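PDB 6T2N: glycoside hydrolase family 16 protein from Akkermansia muciniphila, which probably acts as an endo-beta-galactosidase that cuts within mucin O-glycan chains and so helps to initiate mucin breakdown in the gut. Local coordinates for residues E184-S187 with Q188-D191; A259-P262 with F263-P266; R94-G98 with C99-E103. All coordinates share one frame; numbering follows the deposited sequence.

Contact 1: residues E184-S187 with Q188-D191; sequences ENIS and QQPD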
loop_
_atom_site.group_PDB
_atom_site.type_symbol
_atom_site.label_atom_id
_atom_site.label_comp_id
_atom_site.label_asym_id
_atom_site.label_seq_id
_atom_site.Cartn_x
_atom_site.Cartn_y
_atom_site.Cartn_z
ATOM N N GLU A 184 -5.435 -3.099 -4.849
ATOM C CA GLU A 184 -6.096 -1.888 -5.363
ATOM C C GLU A 184 -7.447 -2.292 -5.930
ATOM O O GLU A 184 -7.526 -3.357 -6.579
ATOM C CB GLU A 184 -5.211 -1.248 -6.410
ATOM C CG GLU A 184 -4.001 -0.575 -5.823
ATOM C CD GLU A 184 -3.082 -0.097 -6.915
ATOM O OE1 GLU A 184 -2.676 -0.938 -7.809
ATOM O OE2 GLU A 184 -2.845 1.099 -6.924
ATOM N N ASN A 185 -8.475 -1.495 -5.650
ATOM C CA ASN A 185 -9.884 -1.796 -6.019
ATOM C C ASN A 185 -10.409 -0.519 -6.629
ATOM O O ASN A 185 -9.987 0.497 -6.084
ATOM C CB ASN A 185 -10.662 -2.203 -4.765
ATOM C CG ASN A 185 -12.131 -2.473 -4.996
ATOM O OD1 ASN A 185 -12.514 -3.394 -5.725
ATOM N ND2 ASN A 185 -12.962 -1.661 -4.363
ATOM N N ILE A 186 -11.254 -0.527 -7.661
ATOM C CA ILE A 186 -11.865 0.779 -8.060
ATOM C C ILE A 186 -13.379 0.644 -8.278
ATOM O O ILE A 186 -13.808 -0.427 -8.757
ATOM C CB ILE A 186 -11.116 1.390 -9.255
ATOM C CG1 ILE A 186 -11.079 0.436 -10.452
ATOM C CG2 ILE A 186 -9.700 1.845 -8.856
ATOM C CD1 ILE A 186 -10.751 1.130 -11.764
ATOM N N SER A 187 -14.134 1.698 -7.924
ATOM C CA SER A 187 -15.622 1.798 -7.930
ATOM C C SER A 187 -16.307 1.032 -9.071
ATOM O O SER A 187 -17.311 0.344 -8.793
ATOM C CB SER A 187 -16.021 3.206 -8.057
ATOM O OG SER A 187 -15.125 4.006 -7.349
ATOM N N GLN A 188 -15.907 1.301 -10.318
ATOM C CA GLN A 188 -16.416 0.631 -11.541
ATOM C C GLN A 188 -15.498 -0.577 -11.674
ATOM O O GLN A 188 -14.309 -0.336 -11.816
ATOM C CB GLN A 188 -16.483 1.661 -12.690
ATOM C CG GLN A 188 -15.212 1.933 -13.479
ATOM C CD GLN A 188 -14.068 2.566 -12.712
ATOM O OE1 GLN A 188 -14.064 2.621 -11.484
ATOM N NE2 GLN A 188 -13.055 3.039 -13.433
ATOM N N GLN A 189 -15.983 -1.801 -11.453
ATOM C CA GLN A 189 -15.159 -3.008 -11.095
ATOM C C GLN A 189 -14.886 -3.093 -9.588
ATOM O O GLN A 189 -13.728 -3.223 -9.174
ATOM C CB GLN A 189 -13.803 -3.042 -11.816
ATOM C CG GLN A 189 -13.921 -3.102 -13.328
ATOM C CD GLN A 189 -12.586 -3.275 -13.997
ATOM O OE1 GLN A 189 -11.713 -2.379 -14.004
ATOM N NE2 GLN A 189 -12.454 -4.434 -14.604
ATOM N N PRO A 190 -15.929 -3.100 -8.725
ATOM C CA PRO A 190 -15.741 -3.175 -7.273
ATOM C C PRO A 190 -15.553 -4.576 -6.673
ATOM O O PRO A 190 -15.190 -4.630 -5.509
ATOM C CB PRO A 190 -17.064 -2.625 -6.725
ATOM C CG PRO A 190 -18.085 -3.023 -7.764
ATOM C CD PRO A 190 -17.355 -3.039 -9.090
ATOM N N ASP A 191 -15.838 -5.636 -7.444
ATOM C CA ASP A 191 -15.567 -7.050 -7.049
ATOM C C ASP A 191 -14.173 -7.509 -7.544
ATOM O O ASP A 191 -13.777 -8.655 -7.269
ATOM C CB ASP A 191 -16.693 -7.968 -7.543
ATOM C CG ASP A 191 -17.986 -7.841 -6.749
ATOM O OD1 ASP A 191 -17.921 -7.212 -5.677
ATOM O OD2 ASP A 191 -19.053 -8.383 -7.213
#

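Contact 2: residues A259-P262 with F263-P266; sequences AGNP and FRTP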
loop_
_atom_site.group_PDB
_atom_site.type_symbol
_atom_site.label_atom_id
_atom_site.label_comp_id
_atom_site.label_asym_id
_atom_site.label_seq_id
_atom_site.Cartn_x
_atom_site.Cartn_y
_atom_site.Cartn_z
ATOM N N ALA A 259 23.713 -1.927 -11.636
ATOM C CA ALA A 259 22.497 -1.450 -10.953
ATOM C C ALA A 259 22.016 -2.485 -9.896
ATOM O O ALA A 259 22.427 -2.327 -8.761
ATOM C CB ALA A 259 21.495 -1.101 -12.033
ATOM N N GLY A 260 21.179 -3.480 -10.259
ATOM C CA GLY A 260 20.840 -4.705 -9.502
ATOM C C GLY A 260 19.520 -4.625 -8.735
ATOM O O GLY A 260 19.545 -4.250 -7.557
ATOM N N ASN A 261 18.403 -5.023 -9.343
ATOM C CA ASN A 261 17.169 -5.539 -8.663
ATOM C C ASN A 261 16.588 -4.636 -7.570
ATOM O O ASN A 261 17.018 -4.671 -6.418
ATOM C CB ASN A 261 17.356 -6.927 -8.053
ATOM C CG ASN A 261 16.240 -7.823 -8.525
ATOM O OD1 ASN A 261 16.475 -8.761 -9.311
ATOM N ND2 ASN A 261 15.029 -7.437 -8.175
ATOM N N PRO A 262 15.479 -3.911 -7.852
ATOM C CA PRO A 262 14.813 -3.120 -6.835
ATOM C C PRO A 262 14.035 -3.950 -5.796
ATOM O O PRO A 262 13.676 -3.384 -4.736
ATOM C CB PRO A 262 13.871 -2.303 -7.716
ATOM C CG PRO A 262 13.448 -3.253 -8.767
ATOM C CD PRO A 262 14.769 -3.857 -9.139
ATOM N N PHE A 263 13.774 -5.227 -6.078
ATOM C CA PHE A 263 12.939 -6.103 -5.212
ATOM C C PHE A 263 13.774 -6.880 -4.185
ATOM O O PHE A 263 13.211 -7.737 -3.478
ATOM C CB PHE A 263 12.086 -7.014 -6.095
ATOM C CG PHE A 263 11.009 -6.245 -6.810
ATOM C CD1 PHE A 263 10.131 -5.440 -6.078
ATOM C CD2 PHE A 263 10.856 -6.333 -8.184
ATOM C CE1 PHE A 263 9.131 -4.731 -6.700
ATOM C CE2 PHE A 263 9.859 -5.612 -8.812
ATOM C CZ PHE A 263 9.006 -4.810 -8.062
ATOM N N ARG A 264 15.077 -6.605 -4.096
ATOM C CA ARG A 264 15.952 -7.159 -3.020
ATOM C C ARG A 264 16.459 -5.971 -2.191
ATOM O O ARG A 264 17.595 -5.963 -1.754
ATOM C CB ARG A 264 17.098 -8.003 -3.608
ATOM C CG ARG A 264 16.673 -9.072 -4.617
ATOM C CD ARG A 264 17.834 -9.936 -5.151
ATOM N NE ARG A 264 17.415 -11.212 -5.789
ATOM C CZ ARG A 264 17.819 -11.669 -6.989
ATOM N NH1 ARG A 264 18.702 -10.982 -7.706
ATOM N NH2 ARG A 264 17.309 -12.804 -7.484
ATOM N N THR A 265 15.634 -4.960 -2.028
ATOM C CA THR A 265 15.896 -3.838 -1.108
ATOM C C THR A 265 14.710 -3.818 -0.173
ATOM O O THR A 265 13.717 -4.490 -0.450
ATOM C CB THR A 265 16.157 -2.538 -1.882
ATOM O OG1 THR A 265 15.009 -2.045 -2.590
ATOM C CG2 THR A 265 17.293 -2.763 -2.857
ATOM N N PRO A 266 14.798 -3.104 0.970
ATOM C CA PRO A 266 13.646 -2.972 1.863
ATOM C C PRO A 266 12.548 -2.073 1.275
ATOM O O PRO A 266 12.793 -1.113 0.486
ATOM C CB PRO A 266 14.264 -2.423 3.146
ATOM C CG PRO A 266 15.481 -1.670 2.680
ATOM C CD PRO A 266 16.003 -2.434 1.484
#

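Contact 3: residues R94-G98 with C99-E103; sequences RLEDG and CLVLE. With CA (calcium ion), chain C.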
loop_
_atom_site.group_PDB
_atom_site.type_symbol
_atom_site.label_atom_id
_atom_site.label_comp_id
_atom_site.label_asym_id
_atom_site.label_seq_id
_atom_site.Cartn_x
_atom_site.Cartn_y
_atom_site.Cartn_z
ATOM N N ARG A 94 -8.552 6.223 13.000
ATOM C CA ARG A 94 -8.842 5.838 14.414
ATOM C C ARG A 94 -9.089 4.331 14.512
ATOM O O ARG A 94 -9.396 3.716 13.455
ATOM C CB ARG A 94 -10.112 6.541 14.885
ATOM C CG ARG A 94 -11.235 6.352 13.829
ATOM C CD ARG A 94 -12.617 6.905 14.519
ATOM N NE ARG A 94 -13.832 6.637 13.768
ATOM C CZ ARG A 94 -14.155 7.126 12.603
ATOM N NH1 ARG A 94 -13.491 8.106 12.138
ATOM N NH2 ARG A 94 -15.294 6.834 12.047
ATOM N N LEU A 95 -9.011 3.785 15.740
ATOM C CA LEU A 95 -9.299 2.361 16.031
ATOM C C LEU A 95 -10.737 2.301 16.503
ATOM O O LEU A 95 -11.035 3.026 17.412
ATOM C CB LEU A 95 -8.349 1.849 17.108
ATOM C CG LEU A 95 -6.880 2.187 16.879
ATOM C CD1 LEU A 95 -5.996 1.584 17.967
ATOM C CD2 LEU A 95 -6.452 1.732 15.486
ATOM N N GLU A 96 -11.583 1.593 15.770
ATOM C CA GLU A 96 -12.960 1.198 16.130
ATOM C C GLU A 96 -12.973 -0.326 16.025
ATOM O O GLU A 96 -12.252 -0.875 15.166
ATOM C CB GLU A 96 -14.024 1.826 15.213
ATOM C CG GLU A 96 -14.631 3.157 15.675
ATOM C CD GLU A 96 -15.645 3.792 14.715
ATOM O OE1 GLU A 96 -15.504 3.632 13.499
ATOM O OE2 GLU A 96 -16.594 4.468 15.190
ATOM N N ASP A 97 -13.741 -0.978 16.888
ATOM C CA ASP A 97 -13.942 -2.446 16.950
ATOM C C ASP A 97 -12.653 -3.180 16.559
ATOM O O ASP A 97 -12.761 -4.141 15.775
ATOM C CB ASP A 97 -15.106 -2.865 16.050
ATOM C CG ASP A 97 -16.470 -2.360 16.502
ATOM O OD1 ASP A 97 -16.867 -2.553 17.719
ATOM O OD2 ASP A 97 -17.158 -1.812 15.623
ATOM N N GLY A 98 -11.498 -2.749 17.076
ATOM C CA GLY A 98 -10.233 -3.488 16.886
ATOM C C GLY A 98 -9.870 -3.646 15.411
ATOM O O GLY A 98 -9.332 -4.692 15.013
ATOM N N CYS A 99 -10.205 -2.645 14.609
ATOM C CA CYS A 99 -9.525 -2.363 13.336
ATOM C C CYS A 99 -9.042 -0.916 13.366
ATOM O O CYS A 99 -9.659 -0.073 14.099
ATOM C CB CYS A 99 -10.455 -2.520 12.146
ATOM S SG CYS A 99 -11.303 -4.104 12.156
ATOM N N LEU A 100 -7.969 -0.664 12.608
ATOM C CA LEU A 100 -7.688 0.658 12.007
ATOM C C LEU A 100 -8.831 1.008 11.050
ATOM O O LEU A 100 -9.166 0.160 10.130
ATOM C CB LEU A 100 -6.381 0.605 11.216
ATOM C CG LEU A 100 -6.056 1.881 10.446
ATOM C CD1 LEU A 100 -5.870 3.040 11.405
ATOM C CD2 LEU A 100 -4.823 1.700 9.592
ATOM N N VAL A 101 -9.349 2.223 11.229
ATOM C CA VAL A 101 -10.448 2.811 10.427
ATOM C C VAL A 101 -9.836 3.979 9.641
ATOM O O VAL A 101 -9.351 4.949 10.299
ATOM C CB VAL A 101 -11.615 3.237 11.341
ATOM C CG1 VAL A 101 -12.822 3.739 10.565
ATOM C CG2 VAL A 101 -12.020 2.098 12.245
ATOM N N LEU A 102 -9.829 3.891 8.303
ATOM C CA LEU A 102 -9.501 5.035 7.432
ATOM C C LEU A 102 -10.791 5.469 6.766
ATOM O O LEU A 102 -11.346 4.673 5.972
ATOM C CB LEU A 102 -8.501 4.580 6.387
ATOM C CG LEU A 102 -7.231 3.924 6.916
ATOM C CD1 LEU A 102 -6.383 3.364 5.766
ATOM C CD2 LEU A 102 -6.453 4.924 7.743
ATOM N N GLU A 103 -11.257 6.669 7.126
ATOM C CA GLU A 103 -12.650 7.114 6.890
ATOM C C GLU A 103 -12.744 8.478 6.119
ATOM O O GLU A 103 -12.043 9.403 6.407
ATOM C CB GLU A 103 -13.398 7.365 8.176
ATOM C CG GLU A 103 -14.797 7.813 7.838
ATOM C CD GLU A 103 -15.744 7.793 8.992
ATOM O OE1 GLU A 103 -15.305 8.352 9.958
ATOM O OE2 GLU A 103 -16.855 7.190 8.873
HETATM CA CA CA C . -7.817 -6.611 15.003
#

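Contact 1: residues E184-S187 with Q188-D191
Ile186 places CG1 between its backbone N and carbonyl carbon (chi1 57°), and Gln188 does the same with CG (chi1 84°) before bending at its second torsion (-65°). The bend folds the glutamine amide back over the preceding residues. There the Ile186 methyl CD1 lies 3.4 Å from Gln188 NE2 and 3.6 Å from Gln188 OE1, so the outer end of the aliphatic chain rests against the amide group. The Ile186 methylene CG1 also passes the main chain, 3.6 Å from Gln188 O. Beyond Gln188 the backbone reverses through Gln189, whose positive phi is the left-handed conformation that lets 188-191 return past 184-187. Pro190 then brings its ring beside the carbonyl of Ser187, with CD 3.4 Å from Ser187 O and CG 3.6 Å from it. On the inner side of the bend the Asn185 side chain reaches the other limb, where CG is 3.8 Å from Pro190 O.

The polar ends of several of these residues are engaged elsewhere. Ser187 OG is hydrogen-bonded to Gly159 N, Gln189 OE1 to Tyr194 OH, and Asp191 OD1 to Leu220 N, while Ile186 and Gln188 also lie against the loop holding Trp279, Cys280 and Glu281. The turn joins strand 183-184 to strand 192-198, and Glu184 closes a sequence consistent with the family 16 signature that carries the catalytic carboxylates.

Chemically, the example sets shape beside polar attachment. The contacts described between the two limbs are van der Waals ones of methyl, amide and proline ring, while several polar ends bond to neighbouring parts of the protein; the conformation of the bend therefore probably depends on those surroundings as well as on its own residues.

Contact 2: residues A259-P262 with F263-P266
Asn261 sets its side chain against those of Phe263 and Arg264. Its CB is 4.1 Å from Arg264 CG, and beyond this aliphatic contact the amide group sits over one face of the guanidinium, the two planes 44° apart. Toward Phe263 the same amide is steeper, at 61° to the ring. The guanidinium is bonded to another part of the chain, where Arg264 NH2 donates to Lys233 O.

Pro262 comes next and works through both its ring and its carbonyl. Ring atom CG lies over one face of the Phe263 phenyl group, displaced toward the rim, with Phe263 CD2 4.1 Å away. The carbonyl, for its part, accepts a hydrogen bond from the hydroxyl of Thr265, with OG1 2.9 Å from Pro262 O. Thr265 OG1 stands between its own backbone N and carbonyl carbon (chi1 67°), which turns the hydroxyl back toward the proline; it approaches from above the carbonyl plane. That hydroxyl is also hydrogen-bonded to Asn170 ND2, so two bonds hold it in buried surroundings. Phe263 O meanwhile receives the indole N-H of Trp231.

The backbone torsions of Pro262 and Phe263 are close to those of a type I beta turn spanning Asn261 to Arg264, here followed by a threonine side chain bonded back to the main chain. The turn belongs to the connection from strand 243-249 to strand 267-275, by which the chain passes from one sheet to the other in the beta-sandwich fold of family 16 glycoside hydrolases.

Contact 3: residues R94-G98 with C99-E103
Glu103 OE1 is gripped by two nitrogens of one arginine, Arg94 NH1 at 2.8 Å and Arg94 NH2 at 2.6 Å. Arg94 CG sits between the backbone N and the carbonyl carbon (chi1 49°), and the chain, extended from CG to NE, carries the guanidinium across Val101 to Glu103. The oxygen lies in the guanidinium plane, yet both donors meet the carboxylate from the same face, the planes being 50° apart. Val101 CG1 lies over one guanidinium face, and Arg94 NE is 3.4 Å from Glu96 OE1, which also pairs with Lys293. Shortening Arg94 to an alanine removes both N-H donors, and Glu103 OE1 would probably lose this charge partner while the Val101 methyl lost its guanidinium cover.

Behind this network, Arg94 and Val101 exchange two backbone hydrogen bonds, as do Glu96 and Cys99. On the other sheet face Leu95 CD2 approaches Leu100 CD1 at 4.3 Å.

Asp97 and Gly98, both with positive phi, resemble a type I' turn. Gly98 O binds the calcium ion at 2.4 Å, and Glu59 O and Asp297 OD1 join it there. The arrangement is a two-residue antiparallel beta hairpin, carrying a calcium site at its turn on the edge of one sheet of the sandwich.

Three local turns, three places in one sandwich: contacts 3, 1 and 2 follow in series along the chain without touching. Contact 3 belongs to the sheet that includes strand 292-302, whereas contact 1 joins strands of the other sheet and contact 2 lies on a crossing between the two. Centres are about 22 Å apart for contacts 1 and 3, about 30 Å for 1 and 2, and about 33 Å for 2 and 3, which flank the chain's centre. Contact 1 begins at the last residue of the probable catalytic signature, and Glu184 CD is 23.4 Å from the calcium ion of contact 3; the metal is thus remote from the likely active site.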